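Local coordinates for putative mannose-1-phosphate guanylyl transferase (Thermus thermophilus, PDB 2CU2), which probably catalyses transfer of a guanylyl group from GTP to mannose 1-phosphate, yielding GDP-mannose and pyrophosphate, at residues 195-200 / 235-240; 88-93 / 213-218. All coordinates share one frame; numbering follows the deposited sequence.

Contact 1 (195-200 / 235-240)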
loop_
_atom_site.group_PDB
_atom_site.type_symbol
_atom_site.label_atom_id
_atom_site.label_comp_id
_atom_site.label_asym_id
_atom_site.label_seq_id
_atom_site.Cartn_x
_atom_site.Cartn_y
_atom_site.Cartn_z
ATOM N N ALA A 195 -5.656 -1.029 50.372
ATOM C CA ALA A 195 -4.899 -0.378 51.439
ATOM C C ALA A 195 -3.379 -0.463 51.227
ATOM O O ALA A 195 -2.635 0.465 51.502
ATOM C CB ALA A 195 -5.278 -1.010 52.779
ATOM N N THR A 196 -2.910 -1.642 50.765
ATOM C CA THR A 196 -1.461 -1.777 50.585
ATOM C C THR A 196 -0.909 -0.795 49.541
ATOM O O THR A 196 0.226 -0.344 49.611
ATOM C CB THR A 196 -1.082 -3.225 50.256
ATOM O OG1 THR A 196 -1.499 -4.084 51.324
ATOM C CG2 THR A 196 0.428 -3.376 50.051
ATOM N N MET A 197 -1.737 -0.477 48.522
ATOM C CA MET A 197 -1.281 0.525 47.556
ATOM C C MET A 197 -1.345 1.935 48.150
ATOM O O MET A 197 -0.510 2.791 47.892
ATOM C CB MET A 197 -2.126 0.427 46.278
ATOM C CG MET A 197 -1.742 1.458 45.198
ATOM S SD MET A 197 0.017 1.497 44.823
ATOM C CE MET A 197 0.106 0.046 43.768
ATOM N N ALA A 198 -2.403 2.172 48.952
ATOM C CA ALA A 198 -2.487 3.456 49.635
ATOM C C ALA A 198 -1.221 3.715 50.447
ATOM O O ALA A 198 -0.638 4.791 50.434
ATOM C CB ALA A 198 -3.704 3.437 50.563
ATOM N N GLU A 199 -0.819 2.674 51.205
ATOM C CA GLU A 199 0.382 2.804 52.023
ATOM C C GLU A 199 1.631 2.990 51.159
ATOM O O GLU A 199 2.571 3.679 51.520
ATOM C CB GLU A 199 0.508 1.553 52.898
ATOM C CG GLU A 199 1.695 1.606 53.872
ATOM C CD GLU A 199 1.698 2.917 54.633
ATOM O OE1 GLU A 199 0.634 3.422 54.945
ATOM O OE2 GLU A 199 2.782 3.385 54.977
ATOM N N LEU A 200 1.643 2.310 49.996
ATOM C CA LEU A 200 2.781 2.488 49.100
ATOM C C LEU A 200 2.867 3.923 48.573
ATOM O O LEU A 200 3.939 4.485 48.398
ATOM C CB LEU A 200 2.650 1.505 47.932
ATOM C CG LEU A 200 3.087 0.083 48.304
ATOM C CD1 LEU A 200 2.900 -0.910 47.160
ATOM C CD2 LEU A 200 4.555 -0.032 48.709
ATOM N N TYR A 235 7.527 2.737 37.862
ATOM C CA TYR A 235 8.648 3.546 38.330
ATOM C C TYR A 235 8.326 4.258 39.645
ATOM O O TYR A 235 9.162 4.418 40.525
ATOM C CB TYR A 235 8.968 4.579 37.247
ATOM C CG TYR A 235 10.077 5.466 37.696
ATOM C CD1 TYR A 235 11.346 4.937 37.911
ATOM C CD2 TYR A 235 9.873 6.842 37.821
ATOM C CE1 TYR A 235 12.406 5.773 38.228
ATOM C CE2 TYR A 235 10.932 7.678 38.148
ATOM C CZ TYR A 235 12.193 7.148 38.354
ATOM O OH TYR A 235 13.258 7.974 38.657
ATOM N N GLY A 236 7.068 4.725 39.747
ATOM C CA GLY A 236 6.687 5.517 40.910
ATOM C C GLY A 236 6.535 4.667 42.175
ATOM O O GLY A 236 6.735 5.124 43.293
ATOM N N VAL A 237 6.135 3.397 41.977
ATOM C CA VAL A 237 5.843 2.563 43.139
ATOM C C VAL A 237 6.574 1.217 43.103
ATOM O O VAL A 237 7.298 0.841 44.015
ATOM C CB VAL A 237 4.334 2.325 43.186
ATOM C CG1 VAL A 237 4.009 1.232 44.201
ATOM C CG2 VAL A 237 3.617 3.603 43.582
ATOM N N MET A 238 6.327 0.465 42.018
ATOM C CA MET A 238 6.797 -0.916 41.971
ATOM C C MET A 238 8.304 -1.051 42.215
ATOM O O MET A 238 8.767 -1.908 42.956
ATOM C CB MET A 238 6.421 -1.503 40.609
ATOM C CG MET A 238 4.913 -1.719 40.470
ATOM S SD MET A 238 4.186 -2.422 41.958
ATOM C CE MET A 238 2.492 -1.879 41.688
ATOM N N GLU A 239 9.083 -0.194 41.531
ATOM C CA GLU A 239 10.534 -0.323 41.621
ATOM C C GLU A 239 11.064 -0.000 43.022
ATOM O O GLU A 239 12.220 -0.236 43.353
ATOM C CB GLU A 239 11.164 0.605 40.583
ATOM C CG GLU A 239 10.808 0.197 39.152
ATOM C CD GLU A 239 11.419 1.179 38.178
ATOM O OE1 GLU A 239 11.071 1.134 37.006
ATOM O OE2 GLU A 239 12.246 1.983 38.603
ATOM N N LYS A 240 10.179 0.587 43.849
ATOM C CA LYS A 240 10.594 0.941 45.207
ATOM C C LYS A 240 9.944 0.045 46.269
ATOM O O LYS A 240 10.322 0.041 47.436
ATOM C CB LYS A 240 10.236 2.410 45.449
ATOM C CG LYS A 240 10.350 3.258 44.179
ATOM C CD LYS A 240 11.173 4.530 44.392
ATOM C CE LYS A 240 11.483 5.256 43.078
ATOM N NZ LYS A 240 10.764 6.528 43.036
#
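Met197 and Val237 are brought together by a similar choice at their first torsions: each swings a branch anti to its own backbone N, CG for Met197 (chi1 179°) and CG1 for Val237 (chi1 168°). The methionine chain then bends at both chi2 and chi3, and this carries its sulfur and terminal methyl across the gap to the other segment. Its SD comes to 4.0 Å from Val237 CG1, the two side chains meeting at a slant, while its CE carries on past the valine to Met238. There the two thioether methyls meet, with Met197 CE 3.7 Å from Met238 CE, and the chains run at roughly a right angle to each other. Met238 starts out pointing away from 195-200 and is bent at chi2; only its end comes back to the contact. Val237 CG1 is the shared target, because Leu200 also reaches it, CD1 lying 3.8 Å from Val237 CG1 and the leucine CB only a little further from the same methyl. All four touching side chains are buried and apolar, and no hydrogen bond crosses between the segments. In this GT-A type nucleotidyltransferase domain, helix 194-204 follows strand 184-192, and helix 233-238 comes just before strand 244-249 of the same mixed sheet. Both methionines also rest on strand 184-192, Met197 on Phe192 and Met238 on Phe190, while Ile233 touches the two of them. The backbones come closest at Leu200 and Val237, whose CA atoms are 6.7 Å apart. The backbone of 235-238 makes a wider pi-type turn, and Lys240 N bonds back to Val237 O at 2.9 Å. Val237 also packs on Phe201 and Leu205.

Contact 2 (88-93 / 213-218)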
loop_
_atom_site.group_PDB
_atom_site.type_symbol
_atom_site.label_atom_id
_atom_site.label_comp_id
_atom_site.label_asym_id
_atom_site.label_seq_id
_atom_site.Cartn_x
_atom_site.Cartn_y
_atom_site.Cartn_z
ATOM N N VAL A 88 -4.021 4.200 38.281
ATOM C CA VAL A 88 -4.070 3.345 39.465
ATOM C C VAL A 88 -4.647 4.121 40.657
ATOM O O VAL A 88 -5.402 3.572 41.460
ATOM C CB VAL A 88 -2.668 2.799 39.812
ATOM C CG1 VAL A 88 -2.688 2.131 41.176
ATOM C CG2 VAL A 88 -2.228 1.786 38.746
ATOM N N LEU A 89 -4.292 5.397 40.761
ATOM C CA LEU A 89 -4.806 6.247 41.831
ATOM C C LEU A 89 -6.334 6.231 41.804
ATOM O O LEU A 89 -6.979 6.014 42.824
ATOM C CB LEU A 89 -4.308 7.684 41.653
ATOM C CG LEU A 89 -5.082 8.770 42.410
ATOM C CD1 LEU A 89 -4.903 8.582 43.906
ATOM C CD2 LEU A 89 -4.587 10.149 41.975
ATOM N N LEU A 90 -6.905 6.457 40.628
ATOM C CA LEU A 90 -8.354 6.486 40.478
ATOM C C LEU A 90 -8.977 5.130 40.817
ATOM O O LEU A 90 -10.035 5.028 41.422
ATOM C CB LEU A 90 -8.676 6.854 39.030
ATOM C CG LEU A 90 -8.079 8.201 38.618
ATOM C CD1 LEU A 90 -8.607 8.683 37.264
ATOM C CD2 LEU A 90 -8.394 9.312 39.618
ATOM N N GLY A 91 -8.296 4.062 40.361
ATOM C CA GLY A 91 -8.804 2.722 40.623
ATOM C C GLY A 91 -8.865 2.429 42.122
ATOM O O GLY A 91 -9.783 1.799 42.628
ATOM N N VAL A 92 -7.814 2.878 42.833
ATOM C CA VAL A 92 -7.764 2.640 44.270
ATOM C C VAL A 92 -8.871 3.402 45.000
ATOM O O VAL A 92 -9.497 2.914 45.932
ATOM C CB VAL A 92 -6.393 3.086 44.783
ATOM C CG1 VAL A 92 -6.363 3.029 46.309
ATOM C CG2 VAL A 92 -5.312 2.176 44.230
ATOM N N ALA A 93 -9.074 4.660 44.567
ATOM C CA ALA A 93 -10.123 5.468 45.176
ATOM C C ALA A 93 -11.473 4.753 45.130
ATOM O O ALA A 93 -12.235 4.729 46.087
ATOM C CB ALA A 93 -10.212 6.791 44.414
ATOM N N GLU A 213 -6.105 10.972 49.269
ATOM C CA GLU A 213 -6.853 11.423 50.444
ATOM C C GLU A 213 -7.896 12.484 50.069
ATOM O O GLU A 213 -9.032 12.474 50.522
ATOM C CB GLU A 213 -5.887 11.999 51.494
ATOM C CG GLU A 213 -5.083 10.942 52.259
ATOM C CD GLU A 213 -5.965 10.210 53.255
ATOM O OE1 GLU A 213 -6.662 10.853 54.021
ATOM O OE2 GLU A 213 -5.880 8.985 53.302
ATOM N N ARG A 214 -7.460 13.450 49.234
ATOM C CA ARG A 214 -8.355 14.550 48.900
ATOM C C ARG A 214 -9.525 14.091 48.026
ATOM O O ARG A 214 -10.634 14.604 48.101
ATOM C CB ARG A 214 -7.541 15.619 48.171
ATOM C CG ARG A 214 -6.539 16.312 49.096
ATOM C CD ARG A 214 -6.151 17.703 48.585
ATOM N NE ARG A 214 -5.267 17.594 47.423
ATOM C CZ ARG A 214 -5.717 18.094 46.256
ATOM N NH1 ARG A 214 -6.908 18.661 46.194
ATOM N NH2 ARG A 214 -4.955 18.007 45.163
ATOM N N LEU A 215 -9.240 13.116 47.144
ATOM C CA LEU A 215 -10.302 12.609 46.280
ATOM C C LEU A 215 -11.431 11.980 47.099
ATOM O O LEU A 215 -12.612 12.234 46.897
ATOM C CB LEU A 215 -9.696 11.571 45.334
ATOM C CG LEU A 215 -9.002 12.216 44.133
ATOM C CD1 LEU A 215 -8.302 11.190 43.239
ATOM C CD2 LEU A 215 -9.974 12.981 43.232
ATOM N N LEU A 216 -11.030 11.104 48.036
ATOM C CA LEU A 216 -12.012 10.479 48.911
ATOM C C LEU A 216 -12.749 11.524 49.756
ATOM O O LEU A 216 -13.868 11.325 50.220
ATOM C CB LEU A 216 -11.268 9.507 49.831
ATOM C CG LEU A 216 -10.737 8.277 49.092
ATOM C CD1 LEU A 216 -9.735 7.481 49.932
ATOM C CD2 LEU A 216 -11.844 7.299 48.705
ATOM N N ALA A 217 -12.059 12.661 49.975
ATOM C CA ALA A 217 -12.614 13.693 50.844
ATOM C C ALA A 217 -13.379 14.761 50.056
ATOM O O ALA A 217 -13.670 15.843 50.550
ATOM C CB ALA A 217 -11.456 14.339 51.608
ATOM N N GLY A 218 -13.666 14.460 48.775
ATOM C CA GLY A 218 -14.576 15.315 48.014
ATOM C C GLY A 218 -13.878 16.291 47.045
ATOM O O GLY A 218 -14.503 17.158 46.446
#
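Ala93 N bonds to Leu89 O at 3.0 Å, a regular helical bond that sets the two residues one turn apart: Ala93 points toward 213-218, while Leu89 reaches it with the end of its side chain. Leu215 does most of the packing. With CG anti to its carbonyl carbon (chi1 -81°), it holds CD1 out toward the other helix, where that methyl meets two leucines: Leu89 CD2 is 4.1 Å from Leu215 CD1, and Leu90 CD2 is 4.1 Å from the same atom. Both leucines slant across Leu215. Leu90 leaves its backbone pointing away, yet its end comes back to the contact. This is helix-on-helix packing within the nucleotidyltransferase domain, joining helix 83-98, which follows strand 74-78 and precedes strand 102-107 in the chain, both of the large sheet, to the last turn of helix 206-216. Helix 221-226 adds to the same apolar patch, Leu221 and Tyr225 touching Leu90 and Val224 touching Leu215. Toward solvent, Leu216 lays CD2 3.7 Å from Ala93 O, a van der Waals contact on a carbonyl, and here the CA atoms of Ala93 and Leu216 come within 6.5 Å. Just beyond, a Schellman motif closes the helix: Gly218, at positive phi, sends its N to Leu215 O at 3.1 Å, and Ala219 N turns back to Arg214 O.

In the fold
Contacts 1 and 2 have centres about 14 Å apart, on the same side of the chain's centre, and they touch directly through Met197. Its CG lies 3.8 Å from Val92 CG2 and 4.2 Å from Val88 CG1, so the methionine whose end faces 235-240 has its stem against helix 83-98. Phe201 makes a second link, packing against both Val237 of contact 1 and Leu89 of contact 2. Helices 194-204 and 206-216 are consecutive, and each contributes one segment. In sequence the two contacts interleave: 88-93 comes first, then 195-200, 213-218 and 235-240, all within the nucleotidyltransferase domain.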